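Local coordinates for protein beta-catenin homolog sys-1 (Caenorhabditis elegans, PDB 3C2G) that acts as a Wnt-pathway transcription coregulator, binding the TCF factor pop-1 directly and activating or repressing target genes according to upstream signals, at residues 193-198 / 267-272; 229-234 / 261-266; 438-443 / 480-485; 492-497 / 530-535. All coordinates share one frame; numbering follows the deposited sequence.

Overall arrangement
The four contacts lie in two groups along the elongated, all-helical armadillo domain. Contacts 1 and 2 share helix 251-270: its C-terminal end meets helix 189-198 in contact 1, and its preceding turns pack against helix 224-239 in contact 2, centres about 12 Å apart. In the chain, contact 2 falls between the segments of contact 1. Later, contact 3 joins helix 437-448 to the linker before helix 494-507, and contact 4 joins that helix to helix 515-535, centres about 11 Å apart. Leu483 bridges them, probably hydrogen-bonding Asn493 and packing on Ile495 and Leu532. Some 46 to 50 Å separates the groups' centres. Local packing of helices and their linkers builds the extended superhelical scaffold.

Contact 1: residues 193-198 / 267-272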
loop_
_atom_site.group_PDB
_atom_site.type_symbol
_atom_site.label_atom_id
_atom_site.label_comp_id
_atom_site.label_asym_id
_atom_site.label_seq_id
_atom_site.Cartn_x
_atom_site.Cartn_y
_atom_site.Cartn_z
ATOM N N ILE A 193 12.891 -15.080 -4.379
ATOM C CA ILE A 193 14.249 -14.779 -3.948
ATOM C C ILE A 193 14.518 -13.272 -3.847
ATOM O O ILE A 193 15.061 -12.807 -2.847
ATOM C CB ILE A 193 15.295 -15.457 -4.875
ATOM C CG1 ILE A 193 15.131 -16.977 -4.829
ATOM C CG2 ILE A 193 16.705 -15.058 -4.477
ATOM C CD1 ILE A 193 15.627 -17.690 -6.050
ATOM N N PHE A 194 14.157 -12.516 -4.881
ATOM C CA PHE A 194 14.212 -11.052 -4.826
ATOM C C PHE A 194 13.444 -10.516 -3.623
ATOM O O PHE A 194 13.970 -9.729 -2.847
ATOM C CB PHE A 194 13.686 -10.418 -6.111
ATOM C CG PHE A 194 14.748 -10.168 -7.132
ATOM C CD1 PHE A 194 15.841 -9.355 -6.832
ATOM C CD2 PHE A 194 14.662 -10.732 -8.392
ATOM C CE1 PHE A 194 16.846 -9.119 -7.767
ATOM C CE2 PHE A 194 15.662 -10.501 -9.339
ATOM C CZ PHE A 194 16.757 -9.691 -9.023
ATOM N N ARG A 195 12.221 -10.977 -3.440
ATOM C CA ARG A 195 11.443 -10.542 -2.299
ATOM C C ARG A 195 12.212 -10.794 -1.009
ATOM O O ARG A 195 12.246 -9.944 -0.123
ATOM C CB ARG A 195 10.097 -11.259 -2.270
ATOM C CG ARG A 195 9.194 -10.846 -1.120
ATOM C CD ARG A 195 7.869 -11.600 -1.161
ATOM N NE ARG A 195 6.956 -11.135 -0.122
ATOM C CZ ARG A 195 6.064 -10.164 -0.289
ATOM N NH1 ARG A 195 5.958 -9.547 -1.460
ATOM N NH2 ARG A 195 5.274 -9.808 0.717
ATOM N N PHE A 196 12.850 -11.959 -0.929
ATOM C CA PHE A 196 13.492 -12.430 0.278
ATOM C C PHE A 196 14.750 -11.639 0.642
ATOM O O PHE A 196 14.941 -11.301 1.802
ATOM C CB PHE A 196 13.784 -13.936 0.136
ATOM C CG PHE A 196 14.498 -14.544 1.317
ATOM C CD1 PHE A 196 13.824 -14.780 2.514
ATOM C CD2 PHE A 196 15.845 -14.889 1.221
ATOM C CE1 PHE A 196 14.483 -15.339 3.611
ATOM C CE2 PHE A 196 16.514 -15.464 2.308
ATOM C CZ PHE A 196 15.827 -15.686 3.508
ATOM N N ILE A 197 15.598 -11.341 -0.334
ATOM C CA ILE A 197 16.842 -10.630 -0.055
ATOM C C ILE A 197 16.627 -9.125 0.122
ATOM O O ILE A 197 17.434 -8.439 0.751
ATOM C CB ILE A 197 17.939 -10.879 -1.137
ATOM C CG1 ILE A 197 17.514 -10.328 -2.495
ATOM C CG2 ILE A 197 18.306 -12.365 -1.235
ATOM C CD1 ILE A 197 18.596 -10.415 -3.551
ATOM N N ILE A 198 15.536 -8.624 -0.445
ATOM C CA ILE A 198 15.194 -7.209 -0.403
ATOM C C ILE A 198 14.546 -6.864 0.928
ATOM O O ILE A 198 14.663 -5.748 1.407
ATOM C CB ILE A 198 14.238 -6.861 -1.565
ATOM C CG1 ILE A 198 15.033 -6.587 -2.836
ATOM C CG2 ILE A 198 13.347 -5.690 -1.237
ATOM C CD1 ILE A 198 14.188 -6.668 -4.105
ATOM N N LEU A 267 7.816 -4.298 -7.590
ATOM C CA LEU A 267 7.854 -2.826 -7.656
ATOM C C LEU A 267 7.264 -2.150 -6.410
ATOM O O LEU A 267 7.833 -1.194 -5.900
ATOM C CB LEU A 267 7.128 -2.330 -8.894
ATOM C CG LEU A 267 7.887 -2.608 -10.174
ATOM C CD1 LEU A 267 6.928 -2.558 -11.330
ATOM C CD2 LEU A 267 9.047 -1.640 -10.316
ATOM N N GLY A 268 6.146 -2.665 -5.911
ATOM C CA GLY A 268 5.621 -2.217 -4.632
ATOM C C GLY A 268 6.658 -2.252 -3.516
ATOM O O GLY A 268 6.775 -1.307 -2.738
ATOM N N LEU A 269 7.426 -3.341 -3.425
ATOM C CA LEU A 269 8.438 -3.431 -2.389
ATOM C C LEU A 269 9.629 -2.532 -2.624
ATOM O O LEU A 269 10.207 -2.018 -1.668
ATOM C CB LEU A 269 8.887 -4.871 -2.182
ATOM C CG LEU A 269 8.420 -5.329 -0.799
ATOM C CD1 LEU A 269 7.605 -6.645 -0.873
ATOM C CD2 LEU A 269 9.613 -5.408 0.174
ATOM N N LEU A 270 9.996 -2.330 -3.880
ATOM C CA LEU A 270 11.174 -1.537 -4.176
ATOM C C LEU A 270 10.954 -0.053 -3.927
ATOM O O LEU A 270 11.842 0.638 -3.440
ATOM C CB LEU A 270 11.603 -1.741 -5.621
ATOM C CG LEU A 270 12.379 -3.008 -5.933
ATOM C CD1 LEU A 270 12.401 -3.205 -7.439
ATOM C CD2 LEU A 270 13.797 -2.915 -5.361
ATOM N N LEU A 271 9.765 0.437 -4.272
ATOM C CA LEU A 271 9.501 1.870 -4.251
ATOM C C LEU A 271 9.174 2.366 -2.843
ATOM O O LEU A 271 8.040 2.728 -2.545
ATOM C CB LEU A 271 8.394 2.200 -5.253
ATOM C CG LEU A 271 8.671 1.679 -6.663
ATOM C CD1 LEU A 271 7.426 1.838 -7.505
ATOM C CD2 LEU A 271 9.903 2.326 -7.334
ATOM N N HIS A 272 10.185 2.361 -1.983
ATOM C CA HIS A 272 9.997 2.596 -0.553
ATOM C C HIS A 272 9.766 4.066 -0.159
ATOM O O HIS A 272 9.136 4.349 0.864
ATOM C CB HIS A 272 11.170 2.000 0.231
ATOM C CG HIS A 272 12.511 2.527 -0.182
ATOM N ND1 HIS A 272 13.229 3.417 0.588
ATOM C CD2 HIS A 272 13.265 2.291 -1.284
ATOM C CE1 HIS A 272 14.370 3.700 -0.020
ATOM N NE2 HIS A 272 14.413 3.036 -1.161
#
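Ile198, on the last turn of helix 189-198, fits against Leu269 and Leu270 at the C-terminal end of helix 251-270, and this is the compact half of the contact. Its two branches divide the work. CG2 reaches Leu269 CD2 at 4.0 Å, while CG1 lies beside the backbone N (chi1 -84°) and carries CD1 to Leu270 CD2, also at 4.0 Å. The Ile198 and Leu270 side chains cross at about a right angle, with methyl against methyl. On the buried side Leu270 packs on Leu224 and Leu228 of helix 224-239, and Ile198 on Phe208 of helix 202-210.

The solvent side is built differently. Arg195 is exposed and runs out as a straight chain from CG to NE; its first torsion (chi1 -179°) swings CG to the side away from the backbone N, and the extended chain brings the guanidinium across Leu269. One face of that flat group receives Leu269 CD1, 3.4 Å from Arg195 NH1 and 3.9 Å from Arg195 CZ. The same NH1 forms a salt bridge with Asp265 OD2, one turn before Leu269 on helix 251-270, which probably helps to hold the guanidinium over Leu269.

No hydrogen bond joins the two segments. Leu269 is thus shared between an aliphatic core and a cation: this join of two armadillo-domain helices rests on dispersion inside and, at the surface, on a charge pair with a leucine methyl against the guanidinium face.

Contact 2: residues 229-234 / 261-266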
loop_
_atom_site.group_PDB
_atom_site.type_symbol
_atom_site.label_atom_id
_atom_site.label_comp_id
_atom_site.label_asym_id
_atom_site.label_seq_id
_atom_site.Cartn_x
_atom_site.Cartn_y
_atom_site.Cartn_z
ATOM N N ASN A 229 9.570 -2.670 -15.683
ATOM C CA ASN A 229 8.622 -2.058 -16.605
ATOM C C ASN A 229 8.572 -2.745 -17.952
ATOM O O ASN A 229 7.498 -2.938 -18.497
ATOM C CB ASN A 229 8.895 -0.559 -16.813
ATOM C CG ASN A 229 8.359 0.305 -15.671
ATOM O OD1 ASN A 229 7.617 -0.165 -14.806
ATOM N ND2 ASN A 229 8.745 1.578 -15.662
ATOM N N ALA A 230 9.728 -3.106 -18.503
ATOM C CA ALA A 230 9.751 -3.731 -19.825
ATOM C C ALA A 230 9.198 -5.164 -19.762
ATOM O O ALA A 230 8.609 -5.644 -20.725
ATOM C CB ALA A 230 11.127 -3.688 -20.425
ATOM N N VAL A 231 9.345 -5.800 -18.605
ATOM C CA VAL A 231 8.800 -7.128 -18.359
ATOM C C VAL A 231 7.265 -7.091 -18.250
ATOM O O VAL A 231 6.578 -7.928 -18.845
ATOM C CB VAL A 231 9.457 -7.789 -17.093
ATOM C CG1 VAL A 231 8.732 -9.056 -16.687
ATOM C CG2 VAL A 231 10.939 -8.071 -17.329
HETATM N N MSE A 232 6.744 -6.143 -17.474
HETATM C CA MSE A 232 5.307 -5.843 -17.430
HETATM C C MSE A 232 4.738 -5.743 -18.850
HETATM O O MSE A 232 3.749 -6.383 -19.189
HETATM C CB MSE A 232 5.107 -4.484 -16.783
HETATM C CG MSE A 232 4.517 -4.404 -15.389
HETATM SE SE MSE A 232 4.054 -2.466 -15.167
HETATM C CE MSE A 232 3.172 -2.247 -16.874
ATOM N N ILE A 233 5.394 -4.932 -19.670
ATOM C CA ILE A 233 4.893 -4.560 -20.973
ATOM C C ILE A 233 5.054 -5.668 -22.000
ATOM O O ILE A 233 4.135 -5.929 -22.771
ATOM C CB ILE A 233 5.527 -3.234 -21.457
ATOM C CG1 ILE A 233 5.021 -2.086 -20.586
ATOM C CG2 ILE A 233 5.215 -2.962 -22.930
ATOM C CD1 ILE A 233 3.499 -1.874 -20.649
ATOM N N GLY A 234 6.225 -6.291 -22.020
ATOM C CA GLY A 234 6.451 -7.504 -22.782
ATOM C C GLY A 234 5.421 -8.588 -22.507
ATOM O O GLY A 234 4.921 -9.210 -23.436
ATOM N N ILE A 261 1.628 -9.837 -12.180
ATOM C CA ILE A 261 1.226 -9.630 -10.798
ATOM C C ILE A 261 2.420 -9.604 -9.842
ATOM O O ILE A 261 2.507 -8.745 -8.975
ATOM C CB ILE A 261 0.171 -10.678 -10.360
ATOM C CG1 ILE A 261 -1.140 -10.438 -11.129
ATOM C CG2 ILE A 261 -0.044 -10.635 -8.858
ATOM C CD1 ILE A 261 -2.237 -11.468 -10.909
ATOM N N ARG A 262 3.354 -10.521 -10.015
ATOM C CA ARG A 262 4.544 -10.525 -9.179
ATOM C C ARG A 262 5.476 -9.347 -9.486
ATOM O O ARG A 262 6.219 -8.897 -8.619
ATOM C CB ARG A 262 5.285 -11.865 -9.294
ATOM C CG ARG A 262 4.529 -13.060 -8.664
ATOM C CD ARG A 262 5.330 -14.353 -8.877
ATOM N NE ARG A 262 4.640 -15.567 -8.435
ATOM C CZ ARG A 262 5.006 -16.312 -7.393
ATOM N NH1 ARG A 262 6.069 -15.980 -6.663
ATOM N NH2 ARG A 262 4.310 -17.401 -7.085
ATOM N N THR A 263 5.446 -8.855 -10.717
ATOM C CA THR A 263 6.184 -7.642 -11.047
ATOM C C THR A 263 5.569 -6.422 -10.354
ATOM O O THR A 263 6.303 -5.579 -9.855
ATOM C CB THR A 263 6.249 -7.429 -12.547
ATOM O OG1 THR A 263 6.961 -8.524 -13.135
ATOM C CG2 THR A 263 6.957 -6.132 -12.889
ATOM N N PHE A 264 4.239 -6.347 -10.297
ATOM C CA PHE A 264 3.579 -5.293 -9.539
ATOM C C PHE A 264 3.973 -5.389 -8.066
ATOM O O PHE A 264 4.328 -4.388 -7.447
ATOM C CB PHE A 264 2.039 -5.353 -9.668
ATOM C CG PHE A 264 1.489 -4.916 -11.020
ATOM C CD1 PHE A 264 2.134 -3.961 -11.796
ATOM C CD2 PHE A 264 0.283 -5.451 -11.489
ATOM C CE1 PHE A 264 1.591 -3.552 -13.025
ATOM C CE2 PHE A 264 -0.268 -5.050 -12.713
ATOM C CZ PHE A 264 0.385 -4.099 -13.481
ATOM N N ASP A 265 3.906 -6.592 -7.507
ATOM C CA ASP A 265 4.259 -6.827 -6.103
ATOM C C ASP A 265 5.711 -6.440 -5.799
ATOM O O ASP A 265 5.977 -5.801 -4.791
ATOM C CB ASP A 265 4.006 -8.293 -5.727
ATOM C CG ASP A 265 4.299 -8.589 -4.251
ATOM O OD1 ASP A 265 3.690 -7.942 -3.363
ATOM O OD2 ASP A 265 5.145 -9.470 -3.975
ATOM N N LEU A 266 6.643 -6.807 -6.680
ATOM C CA LEU A 266 8.057 -6.484 -6.477
ATOM C C LEU A 266 8.325 -4.957 -6.550
ATOM O O LEU A 266 8.962 -4.388 -5.648
ATOM C CB LEU A 266 8.949 -7.276 -7.439
ATOM C CG LEU A 266 10.467 -7.142 -7.296
ATOM C CD1 LEU A 266 10.956 -7.388 -5.862
ATOM C CD2 LEU A 266 11.206 -8.055 -8.287
#
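Met232, deposited as selenomethionine, contributes the largest share of the buried surface, followed by Thr263 and Phe264; between them they join helices 224-239 and 251-270 of the armadillo domain. The two short segments run nearly antiparallel, at 157° with axes 9.8 Å apart, and the CA atoms of Met232 and Thr263 are the nearest pair across them.

The Met232 side chain lies crosswise to that of Phe264, and an extended chi2 (-167°) carries SE outward from CG to the ring. SE is 3.4 Å from Phe264 CE1 and 4.7 Å from the ring centroid, a Met-aromatic contact entered obliquely, 72° off the ring normal. Met232 CG touches both partners, at 3.9 Å from Phe264 CE1 and 3.9 Å from Thr263 CG2, and thus fits between ring and methyl.

Thr263 gives its methyl to the neighbouring helix and keeps OG1 beside its own backbone N. There OG1 hydrogen-bonds Val259 O one turn back in the same helix, and Val231 CG1 approaches that hydroxyl oxygen at 4.0 Å. Val292 of helix 285-292 touches both Met232 and Phe264, while Leu300, Ala303 and Leu307 of helix 298-311 pack on Phe264.

Every touching residue is buried, no hydrogen bond crosses, and the threonine hydroxyl is already satisfied within its own helix. The two helices therefore hold together by apolar packing and a Met-aromatic contact, made by sulfur in the natural protein.

Contact 3: residues 438-443 / 480-485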
loop_
_atom_site.group_PDB
_atom_site.type_symbol
_atom_site.label_atom_id
_atom_site.label_comp_id
_atom_site.label_asym_id
_atom_site.label_seq_id
_atom_site.Cartn_x
_atom_site.Cartn_y
_atom_site.Cartn_z
ATOM N N ASP A 438 -30.551 13.423 -0.750
ATOM C CA ASP A 438 -30.140 12.049 -0.517
ATOM C C ASP A 438 -28.697 11.936 -0.018
ATOM O O ASP A 438 -28.444 11.215 0.938
ATOM C CB ASP A 438 -30.362 11.193 -1.763
ATOM C CG ASP A 438 -30.414 9.695 -1.452
ATOM O OD1 ASP A 438 -30.508 9.299 -0.256
ATOM O OD2 ASP A 438 -30.361 8.904 -2.421
ATOM N N ILE A 439 -27.762 12.650 -0.641
ATOM C CA ILE A 439 -26.380 12.579 -0.206
ATOM C C ILE A 439 -26.132 13.331 1.112
ATOM O O ILE A 439 -25.309 12.903 1.941
ATOM C CB ILE A 439 -25.373 12.980 -1.315
ATOM C CG1 ILE A 439 -24.001 12.340 -1.036
ATOM C CG2 ILE A 439 -25.281 14.496 -1.463
ATOM C CD1 ILE A 439 -23.068 12.352 -2.200
ATOM N N LEU A 440 -26.859 14.425 1.326
ATOM C CA LEU A 440 -26.808 15.113 2.619
ATOM C C LEU A 440 -27.219 14.174 3.743
ATOM O O LEU A 440 -26.567 14.128 4.779
ATOM C CB LEU A 440 -27.691 16.366 2.635
ATOM C CG LEU A 440 -27.146 17.626 1.954
ATOM C CD1 LEU A 440 -28.137 18.764 2.115
ATOM C CD2 LEU A 440 -25.782 18.053 2.478
ATOM N N LYS A 441 -28.302 13.433 3.538
ATOM C CA LYS A 441 -28.774 12.504 4.546
ATOM C C LYS A 441 -27.705 11.462 4.861
ATOM O O LYS A 441 -27.415 11.217 6.027
ATOM C CB LYS A 441 -30.076 11.828 4.117
ATOM C CG LYS A 441 -31.330 12.649 4.366
ATOM C CD LYS A 441 -32.564 11.893 3.874
ATOM C CE LYS A 441 -33.772 12.809 3.732
ATOM N NZ LYS A 441 -35.059 12.124 4.110
ATOM N N LYS A 442 -27.106 10.884 3.818
ATOM C CA LYS A 442 -26.074 9.870 3.968
ATOM C C LYS A 442 -24.819 10.418 4.643
ATOM O O LYS A 442 -24.225 9.752 5.505
ATOM C CB LYS A 442 -25.743 9.242 2.613
ATOM C CG LYS A 442 -26.895 8.414 2.077
ATOM C CD LYS A 442 -26.595 7.732 0.746
ATOM C CE LYS A 442 -27.583 6.579 0.547
ATOM N NZ LYS A 442 -27.218 5.710 -0.598
ATOM N N LEU A 443 -24.436 11.637 4.270
ATOM C CA LEU A 443 -23.268 12.265 4.857
ATOM C C LEU A 443 -23.491 12.614 6.305
ATOM O O LEU A 443 -22.583 12.466 7.124
ATOM C CB LEU A 443 -22.818 13.496 4.069
ATOM C CG LEU A 443 -22.171 13.239 2.706
ATOM C CD1 LEU A 443 -21.573 14.512 2.166
ATOM C CD2 LEU A 443 -21.118 12.126 2.757
ATOM N N ASP A 480 -30.051 27.421 0.869
ATOM C CA ASP A 480 -31.338 27.615 1.529
ATOM C C ASP A 480 -31.992 26.317 1.989
ATOM O O ASP A 480 -32.626 26.292 3.037
ATOM C CB ASP A 480 -32.287 28.439 0.637
ATOM C CG ASP A 480 -31.788 29.886 0.410
ATOM O OD1 ASP A 480 -30.938 30.381 1.197
ATOM O OD2 ASP A 480 -32.254 30.537 -0.558
ATOM N N GLY A 481 -31.833 25.243 1.220
ATOM C CA GLY A 481 -32.417 23.947 1.583
ATOM C C GLY A 481 -31.673 23.113 2.622
ATOM O O GLY A 481 -32.211 22.131 3.130
ATOM N N VAL A 482 -30.445 23.505 2.954
ATOM C CA VAL A 482 -29.532 22.624 3.687
ATOM C C VAL A 482 -29.984 22.313 5.118
ATOM O O VAL A 482 -30.072 21.137 5.502
ATOM C CB VAL A 482 -28.078 23.151 3.650
ATOM C CG1 VAL A 482 -27.196 22.396 4.620
ATOM C CG2 VAL A 482 -27.519 23.037 2.242
ATOM N N LEU A 483 -30.295 23.351 5.890
ATOM C CA LEU A 483 -30.707 23.163 7.274
ATOM C C LEU A 483 -32.140 22.672 7.416
ATOM O O LEU A 483 -32.643 22.546 8.530
ATOM C CB LEU A 483 -30.497 24.443 8.086
ATOM C CG LEU A 483 -29.056 24.837 8.415
ATOM C CD1 LEU A 483 -29.044 26.067 9.274
ATOM C CD2 LEU A 483 -28.319 23.719 9.126
ATOM N N ASN A 484 -32.792 22.383 6.295
ATOM C CA ASN A 484 -34.143 21.817 6.320
ATOM C C ASN A 484 -34.164 20.310 6.120
ATOM O O ASN A 484 -35.222 19.682 6.206
ATOM C CB ASN A 484 -35.048 22.478 5.274
ATOM C CG ASN A 484 -35.266 23.970 5.529
ATOM O OD1 ASN A 484 -35.144 24.467 6.666
ATOM N ND2 ASN A 484 -35.578 24.695 4.459
ATOM N N VAL A 485 -32.999 19.734 5.845
ATOM C CA VAL A 485 -32.893 18.299 5.641
ATOM C C VAL A 485 -32.809 17.585 6.992
ATOM O O VAL A 485 -31.945 17.885 7.819
ATOM C CB VAL A 485 -31.691 17.931 4.741
ATOM C CG1 VAL A 485 -31.710 16.452 4.395
ATOM C CG2 VAL A 485 -31.706 18.776 3.471
#
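No flat group takes part where Leu440 and Lys441 meet Val482 and Val485: there is no ring face or edge across this contact, and aliphatic branches do all the touching. In the armadillo domain it joins helix 437-448 to the connection between helices 457-472 and 494-507, a linker that winds through a short 3-10 turn at 482-484. That turn is closed by Asn484 N to Gly481 O and Val485 N to Val482 O; it turns Val485 toward the helix and leaves Val482 at the flank, touching more loosely.

Leu440 points at the linker. Its CD1 lies 3.8 Å from Val485 CG2 and, less closely, 4.3 Å from Val482 CG2, so one methyl sits against both valines. The Leu440 and Val485 side chains meet at about a right angle. Phe468 of helix 457-472 also packs on Leu440, and Ile435 on Val482, extending the apolar cluster.

Lys441, partly exposed, lays the aliphatic part of its chain along Val485, with CG the nearest atom. Val485 turns one methyl to each neighbour: a chi1 of -173° sends CG1 to the lysine, where it rests 3.8 Å from Lys441 CG.

Contact 4: residues 492-497 / 530-535; sequences ENLIGH and LVLMEQ
Two helix ends of the armadillo domain meet here: the first turn of helix 494-507, opened by Asn493 at its N-cap position, packs on the last turns of helix 515-535. A single residue, Leu532, faces two partners, and its forked end gives one methyl to each. Leu532 CD1 comes 3.5 Å from Ile495 CD1, and Leu532 CD2 lies 4.0 Å from Leu494 CD2.

The two approaches differ. Ile495 and Leu532 run past each other in opposite directions, overlapping near their ends; chi2 of -55° folds CD1 of Ile495 round toward the leucine. The first side-chain bond of Leu494 is directed toward helix 515-535, and its side chain meets that of Leu532 at a slant. The backbones stay well separated, 8.9 Å between the CA atoms of Ile495 and Leu532, and all three touching residues are buried. No hydrogen bond crosses between the helices. Val542 of helix 539-544 touches both Ile495 and Leu532, and Phe468 of helix 457-472 packs on Leu494.

The start of helix 494-507 carries several polar bonds. Asn493 ND2 hydrogen-bonds Leu483 O, tying the N-cap residue to the preceding linker, and Asn493 O accepts the backbone N-H of His497 in the first turn. The His497 ring folds back toward the chain before the helix: its ND1 is bonded to Ser448 OG, whereas NE2 has two weak partners, Asp487 OD1 and Glu492 O. The hydrogen bond from His497 NE2 to Glu492 O is 3.2 Å long and bent, with an angle of 129° at the hydrogen.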
loop_
_atom_site.group_PDB
_atom_site.type_symbol
_atom_site.label_atom_id
_atom_site.label_comp_id
_atom_site.label_asym_id
_atom_site.label_seq_id
_atom_site.Cartn_x
_atom_site.Cartn_y
_atom_site.Cartn_z
ATOM N N GLU A 492 -33.003 14.533 13.216
ATOM C CA GLU A 492 -32.178 15.713 13.465
ATOM C C GLU A 492 -31.717 16.308 12.158
ATOM O O GLU A 492 -31.596 15.604 11.159
ATOM C CB GLU A 492 -30.965 15.357 14.331
ATOM C CG GLU A 492 -31.246 15.392 15.816
ATOM C CD GLU A 492 -30.150 14.753 16.660
ATOM O OE1 GLU A 492 -29.018 14.552 16.157
ATOM O OE2 GLU A 492 -30.427 14.443 17.844
ATOM N N ASN A 493 -31.481 17.615 12.160
ATOM C CA ASN A 493 -30.852 18.259 11.022
ATOM C C ASN A 493 -29.336 18.360 11.215
ATOM O O ASN A 493 -28.802 17.936 12.244
ATOM C CB ASN A 493 -31.501 19.619 10.735
ATOM C CG ASN A 493 -31.009 20.724 11.650
ATOM O OD1 ASN A 493 -30.557 20.489 12.778
ATOM N ND2 ASN A 493 -31.095 21.950 11.160
ATOM N N LEU A 494 -28.656 18.932 10.227
ATOM C CA LEU A 494 -27.199 18.992 10.212
ATOM C C LEU A 494 -26.591 19.383 11.556
ATOM O O LEU A 494 -25.637 18.745 12.006
ATOM C CB LEU A 494 -26.696 19.910 9.088
ATOM C CG LEU A 494 -25.186 19.895 8.813
ATOM C CD1 LEU A 494 -24.659 18.478 8.503
ATOM C CD2 LEU A 494 -24.812 20.865 7.696
ATOM N N ILE A 495 -27.146 20.407 12.206
ATOM C CA ILE A 495 -26.620 20.849 13.506
ATOM C C ILE A 495 -26.585 19.696 14.517
ATOM O O ILE A 495 -25.580 19.492 15.186
ATOM C CB ILE A 495 -27.405 22.048 14.136
ATOM C CG1 ILE A 495 -27.743 23.147 13.118
ATOM C CG2 ILE A 495 -26.634 22.625 15.310
ATOM C CD1 ILE A 495 -26.557 23.701 12.357
ATOM N N GLY A 496 -27.688 18.960 14.620
ATOM C CA GLY A 496 -27.789 17.803 15.517
ATOM C C GLY A 496 -26.718 16.761 15.236
ATOM O O GLY A 496 -26.095 16.229 16.160
ATOM N N HIS A 497 -26.494 16.487 13.956
ATOM C CA HIS A 497 -25.443 15.569 13.539
ATOM C C HIS A 497 -24.015 16.075 13.791
ATOM O O HIS A 497 -23.166 15.293 14.217
ATOM C CB HIS A 497 -25.652 15.129 12.087
ATOM C CG HIS A 497 -26.937 14.392 11.881
ATOM N ND1 HIS A 497 -27.082 13.055 12.182
ATOM C CD2 HIS A 497 -28.148 14.811 11.442
ATOM C CE1 HIS A 497 -28.320 12.677 11.917
ATOM N NE2 HIS A 497 -28.986 13.723 11.463
ATOM N N LEU A 530 -19.792 28.375 12.664
ATOM C CA LEU A 530 -19.646 29.748 12.178
ATOM C C LEU A 530 -20.136 29.948 10.741
ATOM O O LEU A 530 -20.924 30.869 10.454
ATOM C CB LEU A 530 -18.190 30.189 12.278
ATOM C CG LEU A 530 -17.760 30.534 13.702
ATOM C CD1 LEU A 530 -16.317 30.958 13.714
ATOM C CD2 LEU A 530 -18.665 31.635 14.306
ATOM N N VAL A 531 -19.657 29.089 9.845
ATOM C CA VAL A 531 -20.036 29.141 8.449
ATOM C C VAL A 531 -21.545 29.000 8.306
ATOM O O VAL A 531 -22.152 29.778 7.597
ATOM C CB VAL A 531 -19.276 28.081 7.608
ATOM C CG1 VAL A 531 -19.863 27.974 6.241
ATOM C CG2 VAL A 531 -17.794 28.445 7.507
ATOM N N LEU A 532 -22.145 28.032 9.006
ATOM C CA LEU A 532 -23.597 27.829 8.960
ATOM C C LEU A 532 -24.338 29.067 9.432
ATOM O O LEU A 532 -25.341 29.460 8.831
ATOM C CB LEU A 532 -24.025 26.638 9.808
ATOM C CG LEU A 532 -23.787 25.239 9.236
ATOM C CD1 LEU A 532 -23.677 24.212 10.368
ATOM C CD2 LEU A 532 -24.871 24.843 8.230
HETATM N N MSE A 533 -23.840 29.681 10.504
HETATM C CA MSE A 533 -24.439 30.900 11.022
HETATM C C MSE A 533 -24.478 31.978 9.949
HETATM O O MSE A 533 -25.539 32.540 9.678
HETATM C CB MSE A 533 -23.704 31.386 12.267
HETATM C CG MSE A 533 -24.180 30.722 13.526
HETATM SE SE MSE A 533 -22.985 31.025 15.034
HETATM C CE MSE A 533 -24.158 30.506 16.529
ATOM N N GLU A 534 -23.334 32.215 9.310
ATOM C CA GLU A 534 -23.185 33.292 8.343
ATOM C C GLU A 534 -23.855 33.028 6.986
ATOM O O GLU A 534 -24.620 33.857 6.486
ATOM C CB GLU A 534 -21.700 33.603 8.144
ATOM C CG GLU A 534 -21.418 34.587 7.020
ATOM C CD GLU A 534 -20.222 35.468 7.298
ATOM O OE1 GLU A 534 -19.324 35.041 8.052
ATOM O OE2 GLU A 534 -20.186 36.595 6.759
ATOM N N GLN A 535 -23.562 31.867 6.408
ATOM C CA GLN A 535 -23.878 31.573 5.016
ATOM C C GLN A 535 -25.306 31.115 4.785
ATOM O O GLN A 535 -25.840 31.278 3.690
ATOM C CB GLN A 535 -22.911 30.523 4.491
ATOM C CG GLN A 535 -22.206 30.946 3.232
ATOM C CD GLN A 535 -21.153 32.002 3.474
ATOM O OE1 GLN A 535 -20.969 32.897 2.655
ATOM N NE2 GLN A 535 -20.457 31.908 4.602
#